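Local coordinates for protein sugar kinase (Agrobacterium tumefaciens, PDB 2RBC) that probably transfers a phosphate from ATP to a sugar or related carbohydrate, as a putative kinase of the ribokinase (pfkB) family, at residues 63-68 with 100-105; 303-308 with 315-320; 229-234 with 249-254; 173-178 with 202-207. One frame throughout, in Å; residues are numbered along the deposited sequence. Where two conformers were deposited one is given.

Contact 1 of 4, residues 63-68 with 100-105; sequences QIAEGM and RDLSES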
loop_
_atom_site.group_PDB
_atom_site.type_symbol
_atom_site.label_atom_id
_atom_site.label_comp_id
_atom_site.label_asym_id
_atom_site.label_seq_id
_atom_site.Cartn_x
_atom_site.Cartn_y
_atom_site.Cartn_z
ATOM N N GLN A 63 -2.330 4.632 -7.251
ATOM C CA GLN A 63 -0.920 4.467 -6.977
ATOM C C GLN A 63 -0.114 5.429 -7.814
ATOM O O GLN A 63 -0.232 5.437 -9.040
ATOM C CB GLN A 63 -0.487 3.047 -7.245
ATOM C CG GLN A 63 -1.149 2.068 -6.291
ATOM C CD GLN A 63 -0.510 0.685 -6.321
ATOM O OE1 GLN A 63 -0.650 -0.034 -7.284
ATOM N NE2 GLN A 63 0.153 0.311 -5.242
ATOM N N ILE A 64 0.656 6.274 -7.136
ATOM C CA ILE A 64 1.380 7.358 -7.760
ATOM C C ILE A 64 2.760 7.565 -7.112
ATOM O O ILE A 64 2.898 7.643 -5.888
ATOM C CB ILE A 64 0.500 8.677 -7.836
ATOM C CG1 ILE A 64 1.227 9.752 -8.646
ATOM C CG2 ILE A 64 -0.008 9.184 -6.471
ATOM C CD1 ILE A 64 0.281 10.859 -9.125
ATOM N N ALA A 65 3.793 7.643 -7.942
ATOM C CA ALA A 65 5.124 7.969 -7.458
ATOM C C ALA A 65 5.196 9.487 -7.286
ATOM O O ALA A 65 4.932 10.257 -8.213
ATOM C CB ALA A 65 6.242 7.489 -8.433
ATOM N N GLU A 66 5.492 9.893 -6.072
ATOM C CA GLU A 66 5.538 11.283 -5.729
ATOM C C GLU A 66 6.465 11.466 -4.528
ATOM O O GLU A 66 7.443 10.765 -4.412
ATOM C CB GLU A 66 4.087 11.823 -5.574
ATOM C CG GLU A 66 3.242 11.158 -4.494
ATOM C CD GLU A 66 1.814 11.632 -4.505
ATOM O OE1 GLU A 66 1.441 12.413 -5.419
ATOM O OE2 GLU A 66 1.058 11.276 -3.580
ATOM N N GLY A 67 6.214 12.421 -3.644
ATOM C CA GLY A 67 7.235 12.846 -2.676
ATOM C C GLY A 67 7.588 14.288 -2.984
ATOM O O GLY A 67 7.312 14.763 -4.061
HETATM N N MSE A 68 8.139 15.015 -2.019
HETATM C CA MSE A 68 8.342 16.440 -2.192
HETATM C C MSE A 68 9.127 16.783 -3.450
HETATM O O MSE A 68 8.622 17.491 -4.296
HETATM C CB MSE A 68 9.015 17.029 -0.968
HETATM C CG MSE A 68 8.142 16.903 0.271
HETATM SE SE MSE A 68 9.130 17.434 1.874
HETATM C CE MSE A 68 10.415 15.953 2.026
ATOM N N ARG A 100 9.822 4.144 -13.293
ATOM C CA ARG A 100 8.993 4.106 -14.480
ATOM C C ARG A 100 7.920 5.176 -14.467
ATOM O O ARG A 100 7.739 5.870 -15.458
ATOM C CB ARG A 100 8.409 2.707 -14.679
ATOM C CG ARG A 100 7.298 2.623 -15.704
ATOM C CD ARG A 100 7.005 1.191 -16.041
ATOM N NE ARG A 100 5.591 0.999 -16.334
ATOM C CZ ARG A 100 5.010 -0.185 -16.606
ATOM N NH1 ARG A 100 3.693 -0.232 -16.834
ATOM N NH2 ARG A 100 5.717 -1.322 -16.650
ATOM N N ASP A 101 7.232 5.335 -13.352
ATOM C CA ASP A 101 6.179 6.338 -13.263
ATOM C C ASP A 101 6.763 7.750 -13.446
ATOM O O ASP A 101 6.278 8.558 -14.261
ATOM C CB ASP A 101 5.426 6.199 -11.920
ATOM C CG ASP A 101 4.235 7.200 -11.783
ATOM O OD1 ASP A 101 3.847 7.855 -12.773
ATOM O OD2 ASP A 101 3.673 7.367 -10.699
ATOM N N LEU A 102 7.818 8.047 -12.695
ATOM C CA LEU A 102 8.418 9.371 -12.785
ATOM C C LEU A 102 8.930 9.694 -14.211
ATOM O O LEU A 102 8.655 10.762 -14.737
ATOM C CB LEU A 102 9.479 9.550 -11.695
ATOM C CG LEU A 102 8.931 9.548 -10.244
ATOM C CD1 LEU A 102 10.060 9.634 -9.246
ATOM C CD2 LEU A 102 7.869 10.663 -9.985
ATOM N N SER A 103 9.624 8.780 -14.880
ATOM C CA SER A 103 10.046 9.114 -16.240
ATOM C C SER A 103 8.905 9.157 -17.240
ATOM O O SER A 103 8.974 9.917 -18.182
ATOM C CB SER A 103 11.138 8.209 -16.755
ATOM O OG SER A 103 10.908 6.943 -16.280
ATOM N N GLU A 104 7.876 8.334 -17.069
ATOM C CA GLU A 104 6.692 8.465 -17.904
ATOM C C GLU A 104 5.908 9.755 -17.621
ATOM O O GLU A 104 5.113 10.175 -18.438
ATOM C CB GLU A 104 5.799 7.228 -17.757
ATOM C CG GLU A 104 6.433 6.009 -18.387
ATOM C CD GLU A 104 5.583 4.744 -18.225
ATOM O OE1 GLU A 104 4.484 4.828 -17.617
ATOM O OE2 GLU A 104 6.010 3.670 -18.720
ATOM N N SER A 105 6.158 10.386 -16.477
ATOM C CA SER A 105 5.478 11.623 -16.070
ATOM C C SER A 105 6.259 12.877 -16.525
ATOM O O SER A 105 5.942 13.994 -16.128
ATOM C CB SER A 105 5.313 11.639 -14.566
ATOM O OG SER A 105 4.478 10.563 -14.130
#

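Contact 2 of 4, residues 303-308 with 315-320; sequences AALKCT and GAPTRE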
loop_
_atom_site.group_PDB
_atom_site.type_symbol
_atom_site.label_atom_id
_atom_site.label_comp_id
_atom_site.label_asym_id
_atom_site.label_seq_id
_atom_site.Cartn_x
_atom_site.Cartn_y
_atom_site.Cartn_z
ATOM N N ALA A 303 -0.687 25.877 -7.409
ATOM C CA ALA A 303 -0.995 25.064 -6.219
ATOM C C ALA A 303 -2.485 24.970 -5.984
ATOM O O ALA A 303 -3.011 23.903 -5.761
ATOM C CB ALA A 303 -0.282 25.630 -4.980
ATOM N N ALA A 304 -3.179 26.099 -6.097
ATOM C CA ALA A 304 -4.648 26.167 -5.966
ATOM C C ALA A 304 -5.341 25.224 -6.952
ATOM O O ALA A 304 -6.210 24.430 -6.576
ATOM C CB ALA A 304 -5.157 27.645 -6.107
ATOM N N LEU A 305 -4.939 25.272 -8.213
ATOM C CA LEU A 305 -5.503 24.400 -9.211
ATOM C C LEU A 305 -5.343 22.944 -8.818
ATOM O O LEU A 305 -6.317 22.170 -8.880
ATOM C CB LEU A 305 -4.888 24.669 -10.592
ATOM C CG LEU A 305 -5.468 25.877 -11.347
ATOM C CD1 LEU A 305 -4.474 26.328 -12.426
ATOM C CD2 LEU A 305 -6.715 25.497 -12.005
ATOM N N LYS A 306 -4.150 22.580 -8.369
ATOM C CA LYS A 306 -3.879 21.190 -8.040
ATOM C C LYS A 306 -4.785 20.710 -6.906
ATOM O O LYS A 306 -5.135 19.531 -6.853
ATOM C CB LYS A 306 -2.415 21.023 -7.654
ATOM C CG LYS A 306 -1.963 19.589 -7.387
ATOM C CD LYS A 306 -1.434 19.442 -5.985
ATOM C CE LYS A 306 -2.528 19.458 -4.938
ATOM N NZ LYS A 306 -3.404 18.226 -4.996
ATOM N N CYS A 307 -5.169 21.618 -6.022
ATOM C CA CYS A 307 -5.999 21.271 -4.846
ATOM C C CYS A 307 -7.421 20.859 -5.166
ATOM O O CYS A 307 -8.083 20.226 -4.342
ATOM C CB CYS A 307 -6.011 22.414 -3.805
ATOM S SG CYS A 307 -4.470 22.635 -2.923
ATOM N N THR A 308 -7.878 21.168 -6.374
ATOM C CA THR A 308 -9.230 20.867 -6.801
ATOM C C THR A 308 -9.416 19.494 -7.398
ATOM O O THR A 308 -10.522 19.147 -7.773
ATOM C CB THR A 308 -9.711 21.940 -7.804
ATOM O OG1 THR A 308 -8.935 21.859 -9.003
ATOM C CG2 THR A 308 -9.587 23.311 -7.177
ATOM N N GLY A 315 -3.132 16.374 -10.031
ATOM C CA GLY A 315 -3.783 17.619 -10.445
ATOM C C GLY A 315 -2.894 18.775 -10.868
ATOM O O GLY A 315 -3.414 19.875 -11.091
ATOM N N ALA A 316 -1.573 18.580 -10.915
ATOM C CA ALA A 316 -0.660 19.681 -11.252
ATOM C C ALA A 316 -1.101 20.245 -12.609
ATOM O O ALA A 316 -1.210 19.504 -13.567
ATOM C CB ALA A 316 0.784 19.208 -11.295
ATOM N N PRO A 317 -1.422 21.546 -12.674
ATOM C CA PRO A 317 -1.866 22.112 -13.967
ATOM C C PRO A 317 -0.764 22.384 -14.975
ATOM O O PRO A 317 0.414 22.466 -14.628
ATOM C CB PRO A 317 -2.502 23.437 -13.554
ATOM C CG PRO A 317 -1.735 23.854 -12.399
ATOM C CD PRO A 317 -1.450 22.570 -11.618
ATOM N N THR A 318 -1.184 22.545 -16.219
ATOM C CA THR A 318 -0.347 23.046 -17.271
ATOM C C THR A 318 -0.035 24.512 -17.043
ATOM O O THR A 318 -0.703 25.185 -16.242
ATOM C CB THR A 318 -0.975 22.826 -18.662
ATOM O OG1 THR A 318 -2.015 23.787 -18.910
ATOM C CG2 THR A 318 -1.488 21.385 -18.791
ATOM N N ARG A 319 0.996 24.997 -17.748
ATOM C CA ARG A 319 1.384 26.380 -17.661
ATOM C C ARG A 319 0.225 27.273 -18.156
ATOM O O ARG A 319 -0.118 28.282 -17.530
ATOM C CB ARG A 319 2.636 26.614 -18.505
ATOM C CG ARG A 319 3.223 27.990 -18.457
ATOM C CD ARG A 319 3.512 28.435 -17.011
ATOM N NE ARG A 319 4.194 29.730 -16.931
ATOM C CZ ARG A 319 5.518 29.866 -16.874
ATOM N NH1 ARG A 319 6.310 28.798 -16.915
ATOM N NH2 ARG A 319 6.054 31.070 -16.770
ATOM N N GLU A 320 -0.361 26.844 -19.269
ATOM C CA GLU A 320 -1.492 27.503 -19.907
ATOM C C GLU A 320 -2.703 27.626 -18.961
ATOM O O GLU A 320 -3.275 28.702 -18.797
ATOM C CB GLU A 320 -1.876 26.723 -21.161
ATOM C CG GLU A 320 -0.808 26.725 -22.289
ATOM C CD GLU A 320 0.495 25.973 -21.937
ATOM O OE1 GLU A 320 0.441 24.963 -21.161
ATOM O OE2 GLU A 320 1.567 26.433 -22.438
HETATM O O HOH W 1 -5.759 21.100 -11.806
HETATM O O HOH W 2 -4.238 16.484 -7.410
#

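Contact 3 of 4, residues 229-234 with 249-254; sequences VLHARY and WWTEAD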
loop_
_atom_site.group_PDB
_atom_site.type_symbol
_atom_site.label_atom_id
_atom_site.label_comp_id
_atom_site.label_asym_id
_atom_site.label_seq_id
_atom_site.Cartn_x
_atom_site.Cartn_y
_atom_site.Cartn_z
ATOM N N VAL A 229 12.001 37.652 11.877
ATOM C CA VAL A 229 13.053 36.879 12.514
ATOM C C VAL A 229 13.834 36.100 11.455
ATOM O O VAL A 229 15.047 36.043 11.506
ATOM C CB VAL A 229 12.507 35.875 13.571
ATOM C CG1 VAL A 229 13.667 35.468 14.517
ATOM C CG2 VAL A 229 11.382 36.494 14.366
ATOM N N LEU A 230 13.128 35.513 10.491
ATOM C CA LEU A 230 13.764 34.692 9.497
ATOM C C LEU A 230 14.612 35.579 8.562
ATOM O O LEU A 230 15.701 35.188 8.173
ATOM C CB LEU A 230 12.723 33.868 8.708
ATOM C CG LEU A 230 12.034 32.721 9.450
ATOM C CD1 LEU A 230 10.898 32.100 8.599
ATOM C CD2 LEU A 230 13.118 31.666 9.835
ATOM N N HIS A 231 14.138 36.774 8.240
ATOM C CA HIS A 231 14.950 37.689 7.474
ATOM C C HIS A 231 16.254 38.073 8.211
ATOM O O HIS A 231 17.325 38.097 7.636
ATOM C CB HIS A 231 14.204 38.968 7.126
ATOM C CG HIS A 231 15.112 40.008 6.546
ATOM N ND1 HIS A 231 15.648 39.884 5.282
ATOM C CD2 HIS A 231 15.679 41.106 7.093
ATOM C CE1 HIS A 231 16.459 40.900 5.056
ATOM N NE2 HIS A 231 16.482 41.666 6.134
ATOM N N ALA A 232 16.130 38.392 9.489
ATOM C CA ALA A 232 17.252 38.819 10.292
ATOM C C ALA A 232 18.284 37.711 10.376
ATOM O O ALA A 232 19.467 37.996 10.349
ATOM C CB ALA A 232 16.808 39.254 11.688
ATOM N N ARG A 233 17.837 36.463 10.483
ATOM C CA ARG A 233 18.736 35.313 10.545
ATOM C C ARG A 233 19.487 35.048 9.222
ATOM O O ARG A 233 20.627 34.623 9.239
ATOM C CB ARG A 233 17.984 34.054 10.962
ATOM C CG ARG A 233 17.577 34.065 12.400
ATOM C CD ARG A 233 16.910 32.755 12.745
ATOM N NE ARG A 233 16.324 32.820 14.075
ATOM C CZ ARG A 233 15.576 31.855 14.597
ATOM N NH1 ARG A 233 15.296 30.773 13.889
ATOM N NH2 ARG A 233 15.072 32.003 15.807
ATOM N N TYR A 234 18.808 35.285 8.116
ATOM C CA TYR A 234 19.282 34.996 6.764
ATOM C C TYR A 234 19.089 36.229 5.853
ATOM O O TYR A 234 18.341 36.177 4.868
ATOM C CB TYR A 234 18.493 33.823 6.206
ATOM C CG TYR A 234 18.449 32.634 7.104
ATOM C CD1 TYR A 234 19.603 31.961 7.462
ATOM C CD2 TYR A 234 17.238 32.189 7.625
ATOM C CE1 TYR A 234 19.559 30.865 8.327
ATOM C CE2 TYR A 234 17.179 31.111 8.464
ATOM C CZ TYR A 234 18.337 30.440 8.803
ATOM O OH TYR A 234 18.245 29.357 9.642
ATOM N N TRP A 249 3.725 35.066 2.682
ATOM C CA TRP A 249 4.488 36.216 3.130
ATOM C C TRP A 249 5.932 36.021 2.750
ATOM O O TRP A 249 6.429 34.910 2.818
ATOM C CB TRP A 249 4.423 36.338 4.650
ATOM C CG TRP A 249 3.118 36.851 5.163
ATOM C CD1 TRP A 249 2.827 38.137 5.491
ATOM C CD2 TRP A 249 1.930 36.095 5.405
ATOM N NE1 TRP A 249 1.536 38.230 5.929
ATOM C CE2 TRP A 249 0.967 36.988 5.907
ATOM C CE3 TRP A 249 1.600 34.738 5.277
ATOM C CZ2 TRP A 249 -0.319 36.591 6.264
ATOM C CZ3 TRP A 249 0.299 34.329 5.654
ATOM C CH2 TRP A 249 -0.640 35.262 6.122
ATOM N N TRP A 250 6.614 37.088 2.335
ATOM C CA TRP A 250 8.042 36.943 1.996
ATOM C C TRP A 250 8.814 38.226 2.194
ATOM O O TRP A 250 8.238 39.330 2.264
ATOM C CB TRP A 250 8.240 36.429 0.540
ATOM C CG TRP A 250 8.108 37.479 -0.570
ATOM C CD1 TRP A 250 9.113 38.173 -1.150
ATOM C CD2 TRP A 250 6.907 37.886 -1.227
ATOM N NE1 TRP A 250 8.619 39.012 -2.123
ATOM C CE2 TRP A 250 7.263 38.844 -2.197
ATOM C CE3 TRP A 250 5.551 37.527 -1.092
ATOM C CZ2 TRP A 250 6.313 39.481 -3.011
ATOM C CZ3 TRP A 250 4.620 38.130 -1.907
ATOM C CH2 TRP A 250 5.009 39.097 -2.866
ATOM N N THR A 251 10.133 38.040 2.270
ATOM C CA THR A 251 11.107 39.113 2.271
ATOM C C THR A 251 12.166 38.840 1.187
ATOM O O THR A 251 12.632 37.709 0.982
ATOM C CB THR A 251 11.776 39.298 3.681
ATOM O OG1 THR A 251 12.450 38.097 4.051
ATOM C CG2 THR A 251 10.772 39.650 4.778
ATOM N N GLU A 252 12.542 39.907 0.487
ATOM C CA GLU A 252 13.617 39.851 -0.489
ATOM C C GLU A 252 14.973 39.843 0.202
ATOM O O GLU A 252 15.110 40.301 1.350
ATOM C CB GLU A 252 13.559 41.072 -1.401
ATOM C CG GLU A 252 12.209 41.314 -2.067
ATOM C CD GLU A 252 11.920 40.372 -3.220
ATOM O OE1 GLU A 252 12.841 39.635 -3.669
ATOM O OE2 GLU A 252 10.748 40.387 -3.672
ATOM N N ALA A 253 15.992 39.383 -0.529
ATOM C CA ALA A 253 17.378 39.532 -0.110
ATOM C C ALA A 253 17.672 40.977 0.221
ATOM O O ALA A 253 17.190 41.862 -0.460
ATOM C CB ALA A 253 18.328 39.060 -1.215
ATOM N N ASP A 254 18.416 41.164 1.307
ATOM C CA ASP A 254 18.976 42.442 1.738
ATOM C C ASP A 254 17.948 43.528 2.119
ATOM O O ASP A 254 18.330 44.685 2.262
ATOM C CB ASP A 254 20.005 42.970 0.706
ATOM C CG ASP A 254 21.196 42.004 0.475
ATOM O OD1 ASP A 254 21.599 41.205 1.352
ATOM O OD2 ASP A 254 21.762 42.069 -0.627
HETATM O O HOH W 3 15.021 38.240 3.214
#

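Contact 4 of 4, residues 173-178 with 202-207; sequences DVLTVA and PAATHI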
loop_
_atom_site.group_PDB
_atom_site.type_symbol
_atom_site.label_atom_id
_atom_site.label_comp_id
_atom_site.label_asym_id
_atom_site.label_seq_id
_atom_site.Cartn_x
_atom_site.Cartn_y
_atom_site.Cartn_z
ATOM N N ASP A 173 25.109 19.898 -0.577
ATOM C CA ASP A 173 26.081 19.994 -1.658
ATOM C C ASP A 173 25.501 20.631 -2.893
ATOM O O ASP A 173 26.164 21.446 -3.558
ATOM C CB ASP A 173 26.542 18.616 -2.076
ATOM C CG ASP A 173 27.656 18.083 -1.233
ATOM O OD1 ASP A 173 28.199 18.830 -0.367
ATOM O OD2 ASP A 173 27.997 16.888 -1.452
ATOM N N VAL A 174 24.278 20.240 -3.238
ATOM C CA VAL A 174 23.634 20.788 -4.436
ATOM C C VAL A 174 23.387 22.315 -4.288
ATOM O O VAL A 174 23.631 23.111 -5.221
ATOM C CB VAL A 174 22.333 20.017 -4.770
ATOM C CG1 VAL A 174 21.539 20.787 -5.827
ATOM C CG2 VAL A 174 22.669 18.538 -5.264
ATOM N N LEU A 175 22.905 22.718 -3.115
ATOM C CA LEU A 175 22.697 24.131 -2.848
ATOM C C LEU A 175 24.008 24.917 -2.942
ATOM O O LEU A 175 24.052 25.958 -3.563
ATOM C CB LEU A 175 22.040 24.399 -1.480
ATOM C CG LEU A 175 20.593 23.943 -1.298
ATOM C CD1 LEU A 175 20.166 24.085 0.201
ATOM C CD2 LEU A 175 19.634 24.693 -2.228
ATOM N N THR A 176 25.050 24.412 -2.289
ATOM C CA THR A 176 26.350 25.066 -2.272
ATOM C C THR A 176 26.931 25.257 -3.655
ATOM O O THR A 176 27.362 26.376 -4.017
ATOM C CB THR A 176 27.330 24.298 -1.391
ATOM O OG1 THR A 176 26.778 24.240 -0.074
ATOM C CG2 THR A 176 28.737 25.010 -1.342
ATOM N N VAL A 177 26.953 24.183 -4.432
ATOM C CA VAL A 177 27.572 24.232 -5.769
ATOM C C VAL A 177 26.728 25.176 -6.652
ATOM O O VAL A 177 27.256 26.095 -7.290
ATOM C CB VAL A 177 27.708 22.791 -6.386
ATOM C CG1 VAL A 177 28.214 22.846 -7.849
ATOM C CG2 VAL A 177 28.644 21.929 -5.508
ATOM N N ALA A 178 25.392 25.037 -6.598
ATOM C CA ALA A 178 24.533 25.868 -7.429
ATOM C C ALA A 178 24.744 27.372 -7.149
ATOM O O ALA A 178 24.867 28.206 -8.070
ATOM C CB ALA A 178 23.056 25.482 -7.223
ATOM N N PRO A 202 21.490 28.056 5.520
ATOM C CA PRO A 202 22.596 28.956 5.149
ATOM C C PRO A 202 23.175 28.754 3.741
ATOM O O PRO A 202 23.806 29.681 3.231
ATOM C CB PRO A 202 23.664 28.653 6.212
ATOM C CG PRO A 202 22.887 28.074 7.364
ATOM C CD PRO A 202 21.839 27.257 6.707
ATOM N N ALA A 203 22.935 27.604 3.101
ATOM C CA ALA A 203 23.442 27.339 1.744
ATOM C C ALA A 203 22.586 27.845 0.596
ATOM O O ALA A 203 23.070 27.927 -0.528
ATOM C CB ALA A 203 23.707 25.834 1.537
ATOM N N ALA A 204 21.339 28.227 0.869
ATOM C CA ALA A 204 20.366 28.540 -0.174
ATOM C C ALA A 204 20.385 30.023 -0.537
ATOM O O ALA A 204 20.738 30.868 0.276
ATOM C CB ALA A 204 18.946 28.125 0.256
ATOM N N THR A 205 19.993 30.337 -1.765
ATOM C CA THR A 205 19.730 31.720 -2.160
ATOM C C THR A 205 18.247 32.096 -1.912
ATOM O O THR A 205 17.919 33.256 -1.794
ATOM C CB THR A 205 20.069 31.933 -3.657
ATOM O OG1 THR A 205 19.261 31.057 -4.444
ATOM C CG2 THR A 205 21.576 31.645 -3.961
ATOM N N HIS A 206 17.372 31.090 -1.866
ATOM C CA HIS A 206 15.925 31.254 -1.715
ATOM C C HIS A 206 15.406 30.142 -0.852
ATOM O O HIS A 206 15.763 29.004 -1.085
ATOM C CB HIS A 206 15.193 31.107 -3.050
ATOM C CG HIS A 206 15.510 32.158 -4.061
ATOM N ND1 HIS A 206 16.681 32.155 -4.801
ATOM C CD2 HIS A 206 14.756 33.178 -4.529
ATOM C CE1 HIS A 206 16.633 33.168 -5.650
ATOM N NE2 HIS A 206 15.474 33.805 -5.503
ATOM N N ILE A 207 14.590 30.452 0.154
ATOM C CA ILE A 207 13.934 29.401 0.953
ATOM C C ILE A 207 12.431 29.629 0.995
ATOM O O ILE A 207 11.985 30.755 1.220
ATOM C CB ILE A 207 14.444 29.353 2.412
ATOM C CG1 ILE A 207 15.974 29.343 2.511
ATOM C CG2 ILE A 207 13.797 28.181 3.160
ATOM C CD1 ILE A 207 16.517 29.542 3.953
#

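Contact 1 of 4, residues 63-68 with 100-105
Asp101 and Leu102 of helix 93-104 both reach Ala65 near the end of strand 60-66, an outermost strand, within this chain, of the smaller sheet that in ribokinase-family folds forms the lid beside the main alpha/beta domain. The helix and strand segments cross steeply, at 75° with their axes 8.1 Å apart, and two successive helix residues meet the same alanine. Asp101 comes first. Its CG stands anti to the backbone N (chi1 -177°), which swings the carboxylate out to the strand, where OD2 accepts from Ala65 N at 2.8 Å. The bond is nearly straight, 169° at the hydrogen, and the donor lies almost on the line of the C-O bond. The same oxygen touches Ala65 CB at 3.4 Å, and Ile64 CG1 passes it more loosely. Leu102 follows, laying its branch point over the methyl group, with CG 3.8 Å from Ala65 CB, while its CD2 rests 3.5 Å from Ala65 O. Arg313, from a loop, bonds through NE to that carbonyl and through NH2 to Ser105 OG, joining both segments. At the end of the helix, Ser105 OG also turns back to donate to Asp101 O at 2.7 Å, arriving from above the carbonyl plane.

Contact 2 of 4, residues 303-308 with 315-320
Lys306, in the last turn of helix 292-307, lays the base of its side chain against the backbone of Gly315 and Ala316. Its CB lies 3.8 Å from Gly315 O, and CG, placed anti to the backbone N (chi1 -175°), rests 3.7 Å from Ala316 N. From there the chain bends at each of its remaining torsions and curls away from the returning segment. The ammonium group at its tip is gripped by main-chain oxygens, Asp270 O and Gly312 O, and by a water at 3.1 Å from NZ; that water also accepts from Gly315 N, tying the buried charge back to the segment its stem touches. At the root of the side chain, Lys306 CA makes a CA-H...O contact of 3.4 Å with Gly315 O. A second water donates to Gly315 O at 2.7 Å and, weakly, to Leu305 O. Beside this polar patch the packing is apolar: Leu305 CB and CD1 lie against the proline ring, CD1 being 3.7 Å from Pro317 CB. Thr318 then caps the next helix, its OG1 accepting from Glu321 N. The whole forms a loop connection between consecutive helices, here the last two of the chain in a pfkB-family kinase.

Contact 3 of 4, residues 229-234 with 249-254
His231, on helix 223-233, meets Thr251 at the end of strand 248-251 both through direct packing and through a shared water. The direct contacts are van der Waals in kind. His231 CB touches Thr251 OG1 at 3.6 Å, while the imidazole, carried toward the strand end by a CG anti to the backbone N (chi1 170°), has CE1 4.0 Å from Glu252 O. Asp254 passes the ring's edge through its main-chain carbon. One water collects three hydrogen bonds: it sits in the imidazole plane 2.7 Å from His231 ND1, at an equal 2.7 Å from Thr251 OG1, and donates to Glu252 O at 2.8 Å. Within segment 249-254, a side-chain bond turns the other way: Trp250 NE1 gives its N-H to Glu252 OE2 at 3.0 Å, with the oxygen in the indole plane but the donor well above the carboxylate plane. Glu252 OE1 in turn bonds Ser292 OG. The fold places this helix against the antiparallel end of the main sheet, where 248-251 pairs with 238-242 and 258-261. Because the water links His231 ND1, Thr251 OG1 and Glu252 O, helix and strand end are joined through solvent, with no direct hydrogen bond between the two segments.

Contact 4 of 4, residues 173-178 with 202-207
Helix 168-180 and the short 3-10 turn leading toward strand 206-210 approach to 5.5 Å between Thr176 CA and Ala203 CA, with no hydrogen bond passing between the two segments. Ala203 has only a methyl to place here, and it points at the helix, where it lies between two neighbouring residues: Leu175 CB is 3.7 Å from Ala203 CB, and Thr176 OG1 is 3.8 Å from the same methyl. Leu175 CG stands anti to its carbonyl carbon (chi1 -67°), and the chain runs on past Ala203, bringing CD1 to 4.2 Å from Ala204 CB. Thr176 OG1 hydrogen-bonds Leu172 O of its own helix. The setting is the Rossmann-like alpha/beta core of the ribokinase fold, in which helices pack on the parallel strands 160-163, 185-189 and 206-210. Leu175 also touches Val163 and Ala185, and Ala204 lies on Leu187, so the contact continues an apolar layer between helix and sheet. As the chain enters its strand, Thr205 OG1 and His206 ND1 share a hydrogen bond of 2.8 Å in the imidazole plane; OG1 is also bonded to Ala185 N. Pro202 O accepts a hydrogen bond from Arg179 NH1.

Contacts 3 and 4 both reach the main sheet on the same side of the chain's centre; their centres are about 16 Å apart and their nearest atoms about 4 Å, and Phe238 meets the rings of both Trp250 and His206. Contact 1 joins the lid sheet to a helix, about 34 Å from contact 3 between centres. Contact 2 lies about 17 Å from contact 1, between centres, and the loop between its segments supplies Arg313 to contact 1. Lys306 and Ala316 of contact 2 pack on helix 274-287, whose start carries the A-A-G-D sequence that in pfkB kinases forms the anion hole and supplies the catalytic base, so contact 2 probably lies near the phosphoryl-transfer site.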